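Local coordinates for protein AtxE2 (Asticcacaulis excentricus, PDB 5TXE) that hydrolyses the isopeptide bond of the lasso peptides astexin-2 and astexin-3, opening the threaded knots into linear peptides, at residues A[323-327]-A[404-408]; A[274-279]-A[474-480]; A[471-475]-A[485-489]; A[294-300]-A[338-342]; A[459-463]-A[657-662]. The protein carries 1 engineered substitution. The contacts are given in a common frame with arbitrary orientation. Where two conformers were deposited one is given. Residues are numbered along the deposited sequence.

Contact 1 of 5, residues A[323-327]-A[404-408]; sequences GWASN and RLTLR
Arg404 and Asn327 form the strongest polar link: NH1 of Arg404 donates to OD1 of Asn327 at 3.0 Å and more weakly to the carbonyl O of Asn327 at 3.2 Å. NE of the same guanidinium makes a salt bridge to Asp418 of strand 414-421. Asn327 (chi1 p) returns ND2 to O of Trp324 at 2.9 Å, bracing the turn of 323-327, in which Ser326 N reaches Gly323 O and Asn327 N reaches Trp324 O, each at 2.9 Å. At the far side NE1 of Trp324 donates to O of Leu407 at 3.2 Å. The indole (chi1 t, chi2 -96°) extends over strand 404-408, with CD1 of Trp324 3.6 Å from CG2 of Thr406; one face of the Arg408 guanidinium meets CH2 of Trp324, NH2 to CH2 being 3.7 Å, while NH1 of Arg408 binds Gly412 O. The closest CA pairs are Trp324-Thr406 at 7.6 Å and Asn327-Arg404 at 9.4 Å. A hairpin loop of the beta-propeller thus meets an outermost strand, 401-408, of the hydrolase sheet. No backbone-to-backbone hydrogen bond joins the segments; side chains bridge them, an arginine-asparagine pair at one end and an indole N-H to a strand carbonyl at the other.

Contact 2 of 5, residues A[274-279]-A[474-480]; sequences DPQNIN and ASYQRFT
Asn279, with chi1 m (-62°) and chi2 -27°, points its amide into the turn of 474-477: ND2 donates to O of Gln477 at 2.9 Å and also hydrogen-bonds to OE1 of Gln485 in helix 482-490. Residues 474-476 form the end of a 3-10 segment, with Gln477 N bonded to Ala474 O at 3.1 Å; beyond it Arg478 and Phe479 are extended. Opposite them, Asp274 to Asn277 make a type I beta turn, and Asn277 (chi1 t, chi2 1°) follows with an Asx turn, its OD1 accepting from N of Asn279 at 2.9 Å. The segments approach most closely at Asn277 and Thr480, CA to CA 5.1 Å, with Asn279 and Ser475 at 6.0 Å. O of Phe479 receives N of Ile278 at 3.1 Å and a CA-H...O contact from CA of Asn277 at 3.5 Å. Arg478 is extended through chi1 and chi2 (both t) and bends at chi3 (138°) and chi4 (69°), which brings NH1 into a salt bridge with OD2 of Asp274 (chi1 t) at 2.6 Å. Ile278 (chi1 p) sets CG1 4.5 Å from CB of Phe479, whose ring (chi1 m) packs on Ala488 of helix 482-490. A propeller loop is thereby joined to a hydrolase-domain loop through one backbone N-H and one asparagine side chain, each to a backbone carbonyl, and one ion pair, with little apolar burial.

Contact 3 of 5, residues A[471-475]-A[485-489]; sequences RSEAS and QSKAE
An ST motif at Ser472 shapes the loop that leads from strand 463-467 to helix 482-490 in the alpha/beta-hydrolase domain. Its OG, with chi1 p (65°), accepts from N of Ser475 at 3.1 Å and donates across the contact to OE2 of Glu489 at 2.7 Å. Glu489 (chi1 m, chi2 t), whose CB points sideways, reaches the loop with its carboxylate, and the same OE2 accepts from NE2 of Gln485 at 3.1 Å. Ser475 OG donates to O of Ser472 at 2.5 Å. Ala474, in a 3-10 turn, points CB at the helix: 3.7 Å to CG of Glu489, 3.9 Å to CG of Gln485 and 4.4 Å to CB of Ala488. Ala474 and Gln485 are the nearest CA pair, 6.3 Å apart. The Glu489 side chain lies about 11 Å from that of Tyr438, which stabilises the alkoxide intermediate. The result is a serine ST motif packed on the helix that follows it in an alpha/beta-hydrolase fold.

Contact 4 of 5, residues A[294-300]-A[338-342]; sequences VRCDEEA and ALKPV
Leu339 has the largest area buried by this contact, its side chain (chi1 m, chi2 t) directed at strand 294-295. CD1 of Leu339 lies 3.8 Å from CG1 of Val294 and 3.9 Å from CA of Cys296, and CB of Leu339 is 4.1 Å from SG of Cys296, which is disulfide-bonded to Cys301. Pro341 packs further along: its CG is 4.1 Å from CB of Ala300, and its CD is 4.0 Å from CG of Glu298. Glu298, buried as much as Pro341, has chi1 m and a bent chi2 near -92°, placing OE2 3.0 Å from NZ of Lys340 in a salt bridge. The segments run in the same order, with CA pairs Cys296-Leu339 at 5.8 Å and Ala300-Pro341 at 6.9 Å. The contact joins neighbouring four-stranded propeller blades, edge strand 294-295 of one meeting the loop before outer strand 342-347 of the next. Leucine and proline against a disulfide make an apolar seam, with one ion pair at its exposed margin.

Contact 5 of 5, residues A[459-463]-A[657-662]; sequences TAGFA and FRFWLM
Phe657, on the last turns of helix 643-662, sets CB 3.7 Å from CZ of Phe462, while its own ring packs on strands 431-436 and 545-548. Arg658 follows: its backbone N meets the edge of the Phe462 ring, 3.6 Å from CZ, and a water bridges NE of Arg658 and O of Ala460, 2.7 Å from each, accepting from NE and donating to the carbonyl; NH2 goes to Gln664. Ala460 and Arg658 are the nearest CA pair, at 8.2 Å. Here a helix of the alpha/beta-hydrolase domain rests beside the turn between helix 454-459 and strand 463-467, where Gly461, with phi of 105°, closes the earlier helix in a Schellman motif. One turn on from Phe657, CD1 of Leu661 touches CE1 of Phe462 at 4.0 Å. Met662 (chi1 m, chi2 and chi3 t) stretches over the Phe462 ring (chi1 m): CE sits 3.7 Å from the centroid, a CH-pi contact over the face, with SD of Met662 oblique at 4.4 Å in a Met-aromatic pair.

Overall arrangement
The five contacts spread across both domains of a prolyl-oligopeptidase-type fold. Contact 4 lies within the propeller, between adjacent blades; contacts 1 and 2 cross from propeller loops to the hydrolase domain; contacts 3 and 5 lie within the hydrolase domain, their centres about 35 Å apart. Contacts 2 and 3 share Ala474 and Ser475, with centres about 10 Å apart, and touch through Gln485 and Asn279, so loop 471-480 both meets the propeller and packs on helix 482-490. Along the chain, contacts 1 and 4 are nested within the 274-480 span of contact 2, and contact 3 within that of contact 5. Contacts 1 and 2, with centres about 23 Å apart, join the two domains at separate places.

Contact 1 of 5, residues A[323-327]-A[404-408]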
# COMPACT_ATOMS: atom_id res chain seq x y z
N GLY A 323 -17.87 0.28 12.84
CA GLY A 323 -19.00 0.01 11.98
C GLY A 323 -18.92 -1.41 11.42
O GLY A 323 -18.00 -2.16 11.74
N TRP A 324 -19.86 -1.76 10.55
CA TRP A 324 -19.88 -3.09 9.94
C TRP A 324 -18.52 -3.40 9.24
O TRP A 324 -18.02 -2.60 8.43
CB TRP A 324 -20.99 -3.14 8.91
CG TRP A 324 -21.21 -4.49 8.30
CD1 TRP A 324 -20.71 -4.94 7.14
CD2 TRP A 324 -22.09 -5.51 8.78
NE1 TRP A 324 -21.20 -6.19 6.86
CE2 TRP A 324 -22.04 -6.57 7.87
CE3 TRP A 324 -22.91 -5.63 9.92
CZ2 TRP A 324 -22.77 -7.74 8.04
CZ3 TRP A 324 -23.65 -6.79 10.09
CH2 TRP A 324 -23.56 -7.85 9.15
N ALA A 325 -17.92 -4.53 9.59
CA ALA A 325 -16.65 -4.93 8.99
C ALA A 325 -15.63 -3.83 9.12
O ALA A 325 -14.78 -3.69 8.25
CB ALA A 325 -16.85 -5.28 7.51
N SER A 326 -15.71 -3.01 10.16
CA SER A 326 -14.77 -1.92 10.38
C SER A 326 -14.69 -0.94 9.24
O SER A 326 -13.65 -0.33 9.03
CB SER A 326 -13.35 -2.46 10.67
OG SER A 326 -13.36 -3.14 11.90
N ASN A 327 -15.76 -0.76 8.49
CA ASN A 327 -15.66 0.07 7.28
C ASN A 327 -15.45 1.59 7.49
O ASN A 327 -15.00 2.29 6.56
CB ASN A 327 -16.86 -0.18 6.39
CG ASN A 327 -18.08 0.60 6.79
OD1 ASN A 327 -18.36 1.64 6.23
ND2 ASN A 327 -18.79 0.10 7.76
N ARG A 404 -21.78 1.57 -1.14
CA ARG A 404 -21.13 0.59 -0.30
C ARG A 404 -22.02 -0.59 0.00
O ARG A 404 -23.12 -0.39 0.46
CB ARG A 404 -20.74 1.20 1.01
CG ARG A 404 -19.97 0.23 1.90
CD ARG A 404 -18.96 0.97 2.75
NE ARG A 404 -17.81 1.44 1.99
CZ ARG A 404 -16.72 1.98 2.53
NH1 ARG A 404 -16.60 2.12 3.85
NH2 ARG A 404 -15.73 2.36 1.74
N LEU A 405 -21.52 -1.81 -0.27
CA LEU A 405 -22.23 -3.06 -0.09
C LEU A 405 -21.80 -3.66 1.23
O LEU A 405 -20.62 -3.56 1.61
CB LEU A 405 -21.86 -4.11 -1.17
CG LEU A 405 -22.07 -3.78 -2.63
CD1 LEU A 405 -21.41 -4.86 -3.49
CD2 LEU A 405 -23.53 -3.69 -2.95
N THR A 406 -22.74 -4.37 1.86
CA THR A 406 -22.48 -5.08 3.08
C THR A 406 -23.20 -6.38 3.12
O THR A 406 -24.35 -6.52 2.67
CB THR A 406 -22.93 -4.27 4.31
OG1 THR A 406 -24.31 -3.97 4.17
CG2 THR A 406 -22.13 -2.95 4.48
N LEU A 407 -22.51 -7.37 3.64
CA LEU A 407 -23.12 -8.63 3.84
C LEU A 407 -22.33 -9.44 4.87
O LEU A 407 -21.23 -9.02 5.31
CB LEU A 407 -23.30 -9.40 2.53
CG LEU A 407 -22.08 -9.80 1.69
CD1 LEU A 407 -21.33 -11.02 2.24
CD2 LEU A 407 -22.58 -10.12 0.27
N ARG A 408 -22.92 -10.54 5.31
CA ARG A 408 -22.25 -11.43 6.20
C ARG A 408 -22.04 -12.59 5.30
O ARG A 408 -22.95 -12.95 4.56
CB ARG A 408 -23.11 -11.81 7.39
CG ARG A 408 -22.31 -12.53 8.46
CD ARG A 408 -23.15 -12.85 9.69
NE ARG A 408 -23.54 -11.69 10.50
CZ ARG A 408 -22.76 -11.08 11.38
NH1 ARG A 408 -21.48 -11.45 11.55
NH2 ARG A 408 -23.22 -10.06 12.08

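Contact 2 of 5, residues A[274-279]-A[474-480]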
# COMPACT_ATOMS: atom_id res chain seq x y z
N ASP A 274 -4.91 -10.18 27.56
CA ASP A 274 -4.01 -11.29 27.32
C ASP A 274 -2.90 -10.82 26.37
O ASP A 274 -3.04 -10.95 25.16
CB ASP A 274 -4.83 -12.43 26.71
CG ASP A 274 -4.01 -13.68 26.47
OD1 ASP A 274 -2.76 -13.68 26.66
OD2 ASP A 274 -4.65 -14.67 26.08
N PRO A 275 -1.79 -10.27 26.90
CA PRO A 275 -0.89 -9.57 25.96
C PRO A 275 -0.31 -10.44 24.85
O PRO A 275 0.00 -9.89 23.79
CB PRO A 275 0.25 -9.04 26.85
CG PRO A 275 -0.22 -9.21 28.27
CD PRO A 275 -1.22 -10.34 28.25
N GLN A 276 -0.23 -11.76 25.07
CA GLN A 276 0.29 -12.70 24.05
C GLN A 276 -0.64 -12.84 22.86
O GLN A 276 -0.16 -12.88 21.74
CB GLN A 276 0.51 -14.11 24.60
CG GLN A 276 1.85 -14.29 25.26
CD GLN A 276 1.90 -13.54 26.56
OE1 GLN A 276 0.95 -13.60 27.35
NE2 GLN A 276 2.98 -12.79 26.78
N ASN A 277 -1.96 -12.95 23.12
CA ASN A 277 -2.96 -13.15 22.07
C ASN A 277 -3.10 -11.92 21.18
O ASN A 277 -3.73 -10.95 21.55
CB ASN A 277 -4.33 -13.51 22.65
CG ASN A 277 -5.37 -13.75 21.58
OD1 ASN A 277 -5.10 -13.67 20.37
ND2 ASN A 277 -6.56 -14.06 22.01
N ILE A 278 -2.53 -11.98 19.99
CA ILE A 278 -2.54 -10.84 19.07
C ILE A 278 -3.95 -10.47 18.55
O ILE A 278 -4.14 -9.44 17.97
CB ILE A 278 -1.60 -11.06 17.85
CG1 ILE A 278 -2.17 -12.16 16.92
CG2 ILE A 278 -0.17 -11.38 18.32
CD1 ILE A 278 -1.35 -12.43 15.67
N ASN A 279 -4.94 -11.33 18.70
CA ASN A 279 -6.25 -11.02 18.17
C ASN A 279 -7.21 -10.55 19.22
O ASN A 279 -8.33 -10.18 18.91
CB ASN A 279 -6.81 -12.22 17.43
CG ASN A 279 -5.94 -12.59 16.23
OD1 ASN A 279 -5.26 -11.72 15.66
ND2 ASN A 279 -5.92 -13.88 15.88
N ALA A 474 -9.23 -17.41 11.34
CA ALA A 474 -8.08 -17.50 12.24
C ALA A 474 -7.86 -16.21 13.00
O ALA A 474 -7.34 -16.24 14.11
CB ALA A 474 -6.82 -17.84 11.47
N SER A 475 -8.19 -15.07 12.40
CA SER A 475 -8.00 -13.80 13.10
C SER A 475 -8.97 -13.65 14.30
O SER A 475 -8.76 -12.78 15.13
CB SER A 475 -8.20 -12.64 12.14
OG SER A 475 -9.58 -12.55 11.77
N TYR A 476 -10.00 -14.49 14.36
CA TYR A 476 -10.92 -14.57 15.51
C TYR A 476 -10.52 -15.58 16.61
O TYR A 476 -11.28 -15.78 17.57
CB TYR A 476 -12.35 -14.90 15.02
CG TYR A 476 -12.99 -13.75 14.28
CD1 TYR A 476 -13.47 -12.66 14.98
CD2 TYR A 476 -13.06 -13.72 12.89
CE1 TYR A 476 -14.02 -11.59 14.33
CE2 TYR A 476 -13.62 -12.66 12.23
CZ TYR A 476 -14.10 -11.59 12.96
OH TYR A 476 -14.65 -10.50 12.35
N GLN A 477 -9.35 -16.22 16.48
CA GLN A 477 -8.92 -17.26 17.41
C GLN A 477 -7.62 -16.82 18.08
O GLN A 477 -7.00 -15.84 17.67
CB GLN A 477 -8.72 -18.59 16.64
CG GLN A 477 -10.00 -19.15 16.02
CD GLN A 477 -9.81 -20.10 14.80
OE1 GLN A 477 -8.70 -20.31 14.30
NE2 GLN A 477 -10.91 -20.66 14.33
N ARG A 478 -7.20 -17.57 19.11
CA ARG A 478 -5.98 -17.25 19.87
C ARG A 478 -4.73 -17.60 19.08
O ARG A 478 -4.60 -18.74 18.63
CB ARG A 478 -5.95 -18.02 21.20
CG ARG A 478 -4.96 -17.44 22.23
CD ARG A 478 -4.46 -18.45 23.28
NE ARG A 478 -3.02 -18.28 23.54
CZ ARG A 478 -2.46 -17.24 24.15
NH1 ARG A 478 -3.18 -16.23 24.61
NH2 ARG A 478 -1.14 -17.22 24.31
N PHE A 479 -3.83 -16.64 18.91
CA PHE A 479 -2.52 -16.88 18.30
C PHE A 479 -1.48 -15.99 18.93
O PHE A 479 -1.78 -14.84 19.23
CB PHE A 479 -2.56 -16.62 16.77
CG PHE A 479 -3.24 -17.72 16.01
CD1 PHE A 479 -2.57 -18.93 15.80
CD2 PHE A 479 -4.54 -17.59 15.57
CE1 PHE A 479 -3.19 -19.98 15.15
CE2 PHE A 479 -5.17 -18.63 14.90
CZ PHE A 479 -4.50 -19.83 14.71
N THR A 480 -0.27 -16.51 19.13
CA THR A 480 0.80 -15.75 19.79
C THR A 480 1.72 -15.09 18.77
O THR A 480 2.59 -14.29 19.16
CB THR A 480 1.64 -16.63 20.74
OG1 THR A 480 2.43 -17.56 19.98
CG2 THR A 480 0.74 -17.41 21.70

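Contact 3 of 5, residues A[471-475]-A[485-489]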
# COMPACT_ATOMS: atom_id res chain seq x y z
N ARG A 471 -11.80 -10.26 6.98
CA ARG A 471 -11.10 -10.97 8.05
C ARG A 471 -11.14 -12.49 7.91
O ARG A 471 -12.13 -13.07 7.39
CB ARG A 471 -11.66 -10.53 9.41
CG ARG A 471 -11.13 -9.16 9.82
CD ARG A 471 -11.45 -8.81 11.26
NE ARG A 471 -10.87 -9.74 12.24
CZ ARG A 471 -11.18 -9.76 13.54
NH1 ARG A 471 -12.05 -8.89 14.04
NH2 ARG A 471 -10.63 -10.66 14.34
N SER A 472 -10.05 -13.13 8.32
CA SER A 472 -10.02 -14.58 8.27
C SER A 472 -10.65 -15.14 9.56
O SER A 472 -10.68 -14.46 10.57
CB SER A 472 -8.60 -15.09 8.18
OG SER A 472 -7.90 -14.76 9.35
N GLU A 473 -11.10 -16.39 9.50
CA GLU A 473 -11.57 -17.11 10.71
C GLU A 473 -10.47 -17.15 11.77
O GLU A 473 -10.72 -16.93 12.95
CB GLU A 473 -12.00 -18.53 10.33
CG GLU A 473 -13.16 -18.55 9.31
CD GLU A 473 -13.55 -19.93 8.76
OE1 GLU A 473 -13.89 -20.81 9.58
OE2 GLU A 473 -13.55 -20.13 7.50
N ALA A 474 -9.23 -17.41 11.34
CA ALA A 474 -8.08 -17.50 12.24
C ALA A 474 -7.86 -16.21 13.00
O ALA A 474 -7.34 -16.24 14.11
CB ALA A 474 -6.82 -17.84 11.47
N SER A 475 -8.19 -15.07 12.40
CA SER A 475 -8.00 -13.80 13.10
C SER A 475 -8.97 -13.65 14.30
O SER A 475 -8.76 -12.78 15.13
CB SER A 475 -8.20 -12.64 12.14
OG SER A 475 -9.58 -12.55 11.77
N GLN A 485 -0.45 -17.60 12.82
CA GLN A 485 -1.80 -17.39 12.36
C GLN A 485 -1.86 -17.71 10.88
O GLN A 485 -2.80 -18.37 10.40
CB GLN A 485 -2.24 -15.92 12.55
CG GLN A 485 -3.71 -15.66 12.25
CD GLN A 485 -4.09 -14.20 12.46
OE1 GLN A 485 -3.94 -13.64 13.56
NE2 GLN A 485 -4.61 -13.58 11.43
N SER A 486 -0.85 -17.20 10.16
CA SER A 486 -0.69 -17.43 8.73
C SER A 486 -0.68 -18.93 8.44
O SER A 486 -1.33 -19.36 7.50
CB SER A 486 0.59 -16.78 8.15
OG SER A 486 0.70 -17.12 6.76
N LYS A 487 0.01 -19.69 9.28
CA LYS A 487 0.10 -21.11 9.11
C LYS A 487 -1.27 -21.75 9.20
O LYS A 487 -1.63 -22.58 8.34
CB LYS A 487 1.03 -21.67 10.14
CG LYS A 487 1.41 -23.09 9.92
CD LYS A 487 2.42 -23.45 11.00
CE LYS A 487 2.44 -24.94 11.25
NZ LYS A 487 2.82 -25.66 10.00
N ALA A 488 -2.08 -21.33 10.15
CA ALA A 488 -3.47 -21.79 10.19
C ALA A 488 -4.31 -21.36 8.96
O ALA A 488 -5.12 -22.14 8.45
CB ALA A 488 -4.17 -21.31 11.45
N GLU A 489 -4.13 -20.13 8.48
CA GLU A 489 -4.88 -19.65 7.27
C GLU A 489 -4.56 -20.42 5.97
O GLU A 489 -5.45 -20.61 5.11
CB GLU A 489 -4.63 -18.16 7.03
CG GLU A 489 -5.13 -17.29 8.18
CD GLU A 489 -4.65 -15.85 8.12
OE1 GLU A 489 -3.62 -15.56 7.48
OE2 GLU A 489 -5.29 -15.01 8.78

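Contact 4 of 5, residues A[294-300]-A[338-342]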
# COMPACT_ATOMS: atom_id res chain seq x y z
N VAL A 294 -5.78 1.97 35.20
CA VAL A 294 -7.19 1.79 35.12
C VAL A 294 -7.61 1.55 33.65
O VAL A 294 -7.38 2.42 32.80
CB VAL A 294 -7.91 3.04 35.64
CG1 VAL A 294 -9.42 2.86 35.52
CG2 VAL A 294 -7.49 3.32 37.08
N ARG A 295 -8.26 0.39 33.38
CA ARG A 295 -8.82 0.04 32.06
C ARG A 295 -10.14 0.69 31.80
O ARG A 295 -11.04 0.52 32.59
CB ARG A 295 -9.10 -1.44 31.94
CG ARG A 295 -7.90 -2.30 31.69
CD ARG A 295 -8.36 -3.73 31.46
NE ARG A 295 -7.95 -4.15 30.14
CZ ARG A 295 -6.67 -4.26 29.75
NH1 ARG A 295 -5.67 -4.02 30.59
NH2 ARG A 295 -6.40 -4.61 28.51
N CYS A 296 -10.27 1.39 30.67
CA CYS A 296 -11.56 1.90 30.19
C CYS A 296 -12.41 0.73 29.76
O CYS A 296 -11.92 -0.19 29.10
CB CYS A 296 -11.33 2.80 29.01
SG CYS A 296 -12.81 3.43 28.21
N ASP A 297 -13.68 0.72 30.14
CA ASP A 297 -14.58 -0.43 29.85
C ASP A 297 -15.32 -0.22 28.52
O ASP A 297 -15.61 -1.18 27.79
CB ASP A 297 -15.55 -0.72 31.03
CG ASP A 297 -16.89 -0.02 30.89
OD1 ASP A 297 -16.93 1.22 31.03
OD2 ASP A 297 -17.91 -0.72 30.65
N GLU A 298 -15.58 1.04 28.18
CA GLU A 298 -16.43 1.38 27.04
C GLU A 298 -15.94 0.70 25.76
O GLU A 298 -14.76 0.44 25.55
CB GLU A 298 -16.47 2.89 26.77
CG GLU A 298 -16.63 3.78 27.99
CD GLU A 298 -18.07 4.09 28.32
OE1 GLU A 298 -18.70 4.80 27.50
OE2 GLU A 298 -18.54 3.69 29.41
N GLU A 299 -16.90 0.42 24.89
CA GLU A 299 -16.62 -0.23 23.64
C GLU A 299 -15.78 0.69 22.74
O GLU A 299 -14.92 0.26 21.99
CB GLU A 299 -17.96 -0.63 22.96
CG GLU A 299 -17.82 -1.70 21.88
CD GLU A 299 -17.30 -1.14 20.58
OE1 GLU A 299 -17.72 -0.01 20.20
OE2 GLU A 299 -16.45 -1.80 19.94
N ALA A 300 -16.05 1.98 22.82
CA ALA A 300 -15.33 2.97 22.04
C ALA A 300 -13.82 2.98 22.23
O ALA A 300 -13.13 3.51 21.39
CB ALA A 300 -15.89 4.33 22.38
N ALA A 338 -11.67 11.50 33.35
CA ALA A 338 -12.45 10.29 33.41
C ALA A 338 -12.18 9.41 32.19
O ALA A 338 -11.25 9.66 31.42
CB ALA A 338 -13.93 10.65 33.50
N LEU A 339 -13.01 8.38 32.02
CA LEU A 339 -12.95 7.44 30.89
C LEU A 339 -14.29 7.33 30.16
O LEU A 339 -14.86 6.24 30.05
CB LEU A 339 -12.49 6.09 31.37
CG LEU A 339 -11.07 6.17 31.91
CD1 LEU A 339 -10.69 4.86 32.57
CD2 LEU A 339 -10.05 6.49 30.81
N LYS A 340 -14.74 8.48 29.67
CA LYS A 340 -16.00 8.63 28.95
C LYS A 340 -15.80 9.27 27.57
O LYS A 340 -16.11 10.44 27.39
CB LYS A 340 -16.95 9.56 29.75
CG LYS A 340 -17.81 8.92 30.85
CD LYS A 340 -17.96 7.40 30.81
CE LYS A 340 -19.16 6.95 31.64
NZ LYS A 340 -19.25 5.47 31.73
N PRO A 341 -15.31 8.51 26.59
CA PRO A 341 -15.11 9.09 25.26
C PRO A 341 -16.39 9.39 24.54
O PRO A 341 -17.34 8.66 24.67
CB PRO A 341 -14.31 8.04 24.52
CG PRO A 341 -14.46 6.80 25.30
CD PRO A 341 -14.79 7.15 26.71
N VAL A 342 -16.42 10.50 23.83
CA VAL A 342 -17.54 10.90 23.00
C VAL A 342 -17.11 11.01 21.52
O VAL A 342 -16.10 11.65 21.21
CB VAL A 342 -18.09 12.25 23.47
CG1 VAL A 342 -19.25 12.70 22.59
CG2 VAL A 342 -18.53 12.14 24.93

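Contact 5 of 5, residues A[459-463]-A[657-662]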
# COMPACT_ATOMS: atom_id res chain seq x y z
N THR A 459 -16.51 3.90 -16.39
CA THR A 459 -16.73 4.76 -17.51
C THR A 459 -16.86 3.95 -18.80
O THR A 459 -17.61 4.30 -19.69
CB THR A 459 -15.62 5.79 -17.61
OG1 THR A 459 -15.68 6.66 -16.46
CG2 THR A 459 -15.74 6.58 -18.88
N ALA A 460 -16.18 2.83 -18.90
CA ALA A 460 -16.28 2.01 -20.10
C ALA A 460 -17.46 1.09 -20.14
O ALA A 460 -17.53 0.27 -21.05
CB ALA A 460 -15.02 1.17 -20.23
N GLY A 461 -18.35 1.13 -19.13
CA GLY A 461 -19.57 0.33 -19.19
C GLY A 461 -19.60 -0.89 -18.31
O GLY A 461 -20.51 -1.69 -18.40
N PHE A 462 -18.61 -1.07 -17.44
CA PHE A 462 -18.60 -2.19 -16.51
C PHE A 462 -19.15 -1.78 -15.16
O PHE A 462 -19.00 -0.63 -14.74
CB PHE A 462 -17.17 -2.69 -16.29
CG PHE A 462 -16.56 -3.28 -17.51
CD1 PHE A 462 -16.80 -4.59 -17.83
CD2 PHE A 462 -15.76 -2.52 -18.32
CE1 PHE A 462 -16.25 -5.14 -18.96
CE2 PHE A 462 -15.18 -3.05 -19.45
CZ PHE A 462 -15.42 -4.35 -19.77
N ALA A 463 -19.80 -2.74 -14.49
CA ALA A 463 -19.95 -2.66 -13.04
C ALA A 463 -18.61 -3.08 -12.50
O ALA A 463 -17.99 -4.02 -13.04
CB ALA A 463 -21.00 -3.64 -12.53
N PHE A 657 -10.75 -6.69 -20.93
CA PHE A 657 -12.11 -6.94 -20.47
C PHE A 657 -13.20 -6.53 -21.49
O PHE A 657 -14.18 -7.24 -21.66
CB PHE A 657 -12.35 -6.33 -19.13
CG PHE A 657 -11.69 -7.08 -17.99
CD1 PHE A 657 -11.86 -8.41 -17.85
CD2 PHE A 657 -10.83 -6.44 -17.15
CE1 PHE A 657 -11.21 -9.10 -16.85
CE2 PHE A 657 -10.19 -7.11 -16.12
CZ PHE A 657 -10.41 -8.43 -15.95
N ARG A 658 -13.00 -5.45 -22.23
CA ARG A 658 -13.93 -5.11 -23.31
C ARG A 658 -13.97 -6.19 -24.37
O ARG A 658 -15.04 -6.52 -24.90
CB ARG A 658 -13.58 -3.80 -23.98
CG ARG A 658 -13.86 -2.61 -23.11
CD ARG A 658 -13.58 -1.28 -23.84
NE ARG A 658 -14.63 -1.00 -24.79
CZ ARG A 658 -14.48 -0.66 -26.07
NH1 ARG A 658 -13.29 -0.44 -26.62
NH2 ARG A 658 -15.58 -0.49 -26.79
N PHE A 659 -12.81 -6.78 -24.68
CA PHE A 659 -12.73 -7.81 -25.68
C PHE A 659 -13.46 -9.07 -25.23
O PHE A 659 -14.29 -9.58 -25.96
CB PHE A 659 -11.25 -8.10 -26.08
CG PHE A 659 -11.07 -9.21 -27.12
CD1 PHE A 659 -11.16 -8.94 -28.45
CD2 PHE A 659 -10.85 -10.50 -26.73
CE1 PHE A 659 -11.03 -9.96 -29.39
CE2 PHE A 659 -10.69 -11.51 -27.65
CZ PHE A 659 -10.78 -11.24 -28.97
N TRP A 660 -13.15 -9.59 -24.05
CA TRP A 660 -13.67 -10.85 -23.65
C TRP A 660 -15.02 -10.77 -23.05
O TRP A 660 -15.78 -11.73 -23.17
CB TRP A 660 -12.79 -11.52 -22.64
CG TRP A 660 -11.44 -11.87 -23.19
CD1 TRP A 660 -10.27 -11.22 -22.94
CD2 TRP A 660 -11.13 -12.98 -24.01
NE1 TRP A 660 -9.23 -11.89 -23.56
CE2 TRP A 660 -9.74 -12.96 -24.24
CE3 TRP A 660 -11.90 -13.99 -24.60
CZ2 TRP A 660 -9.11 -13.91 -25.01
CZ3 TRP A 660 -11.28 -14.93 -25.38
CH2 TRP A 660 -9.88 -14.87 -25.58
N LEU A 661 -15.36 -9.67 -22.37
CA LEU A 661 -16.65 -9.57 -21.70
C LEU A 661 -17.68 -8.76 -22.45
O LEU A 661 -18.83 -8.90 -22.13
CB LEU A 661 -16.54 -8.98 -20.31
CG LEU A 661 -15.57 -9.67 -19.37
CD1 LEU A 661 -15.52 -8.92 -18.04
CD2 LEU A 661 -15.86 -11.12 -19.10
N MET A 662 -17.29 -7.90 -23.40
CA MET A 662 -18.22 -7.15 -24.24
C MET A 662 -18.10 -7.48 -25.73
O MET A 662 -18.91 -6.98 -26.49
CB MET A 662 -18.03 -5.63 -24.07
CG MET A 662 -18.41 -5.09 -22.69
SD MET A 662 -17.96 -3.37 -22.57
CE MET A 662 -18.61 -2.87 -21.01
O HOH W 1 -16.74 0.17 -23.65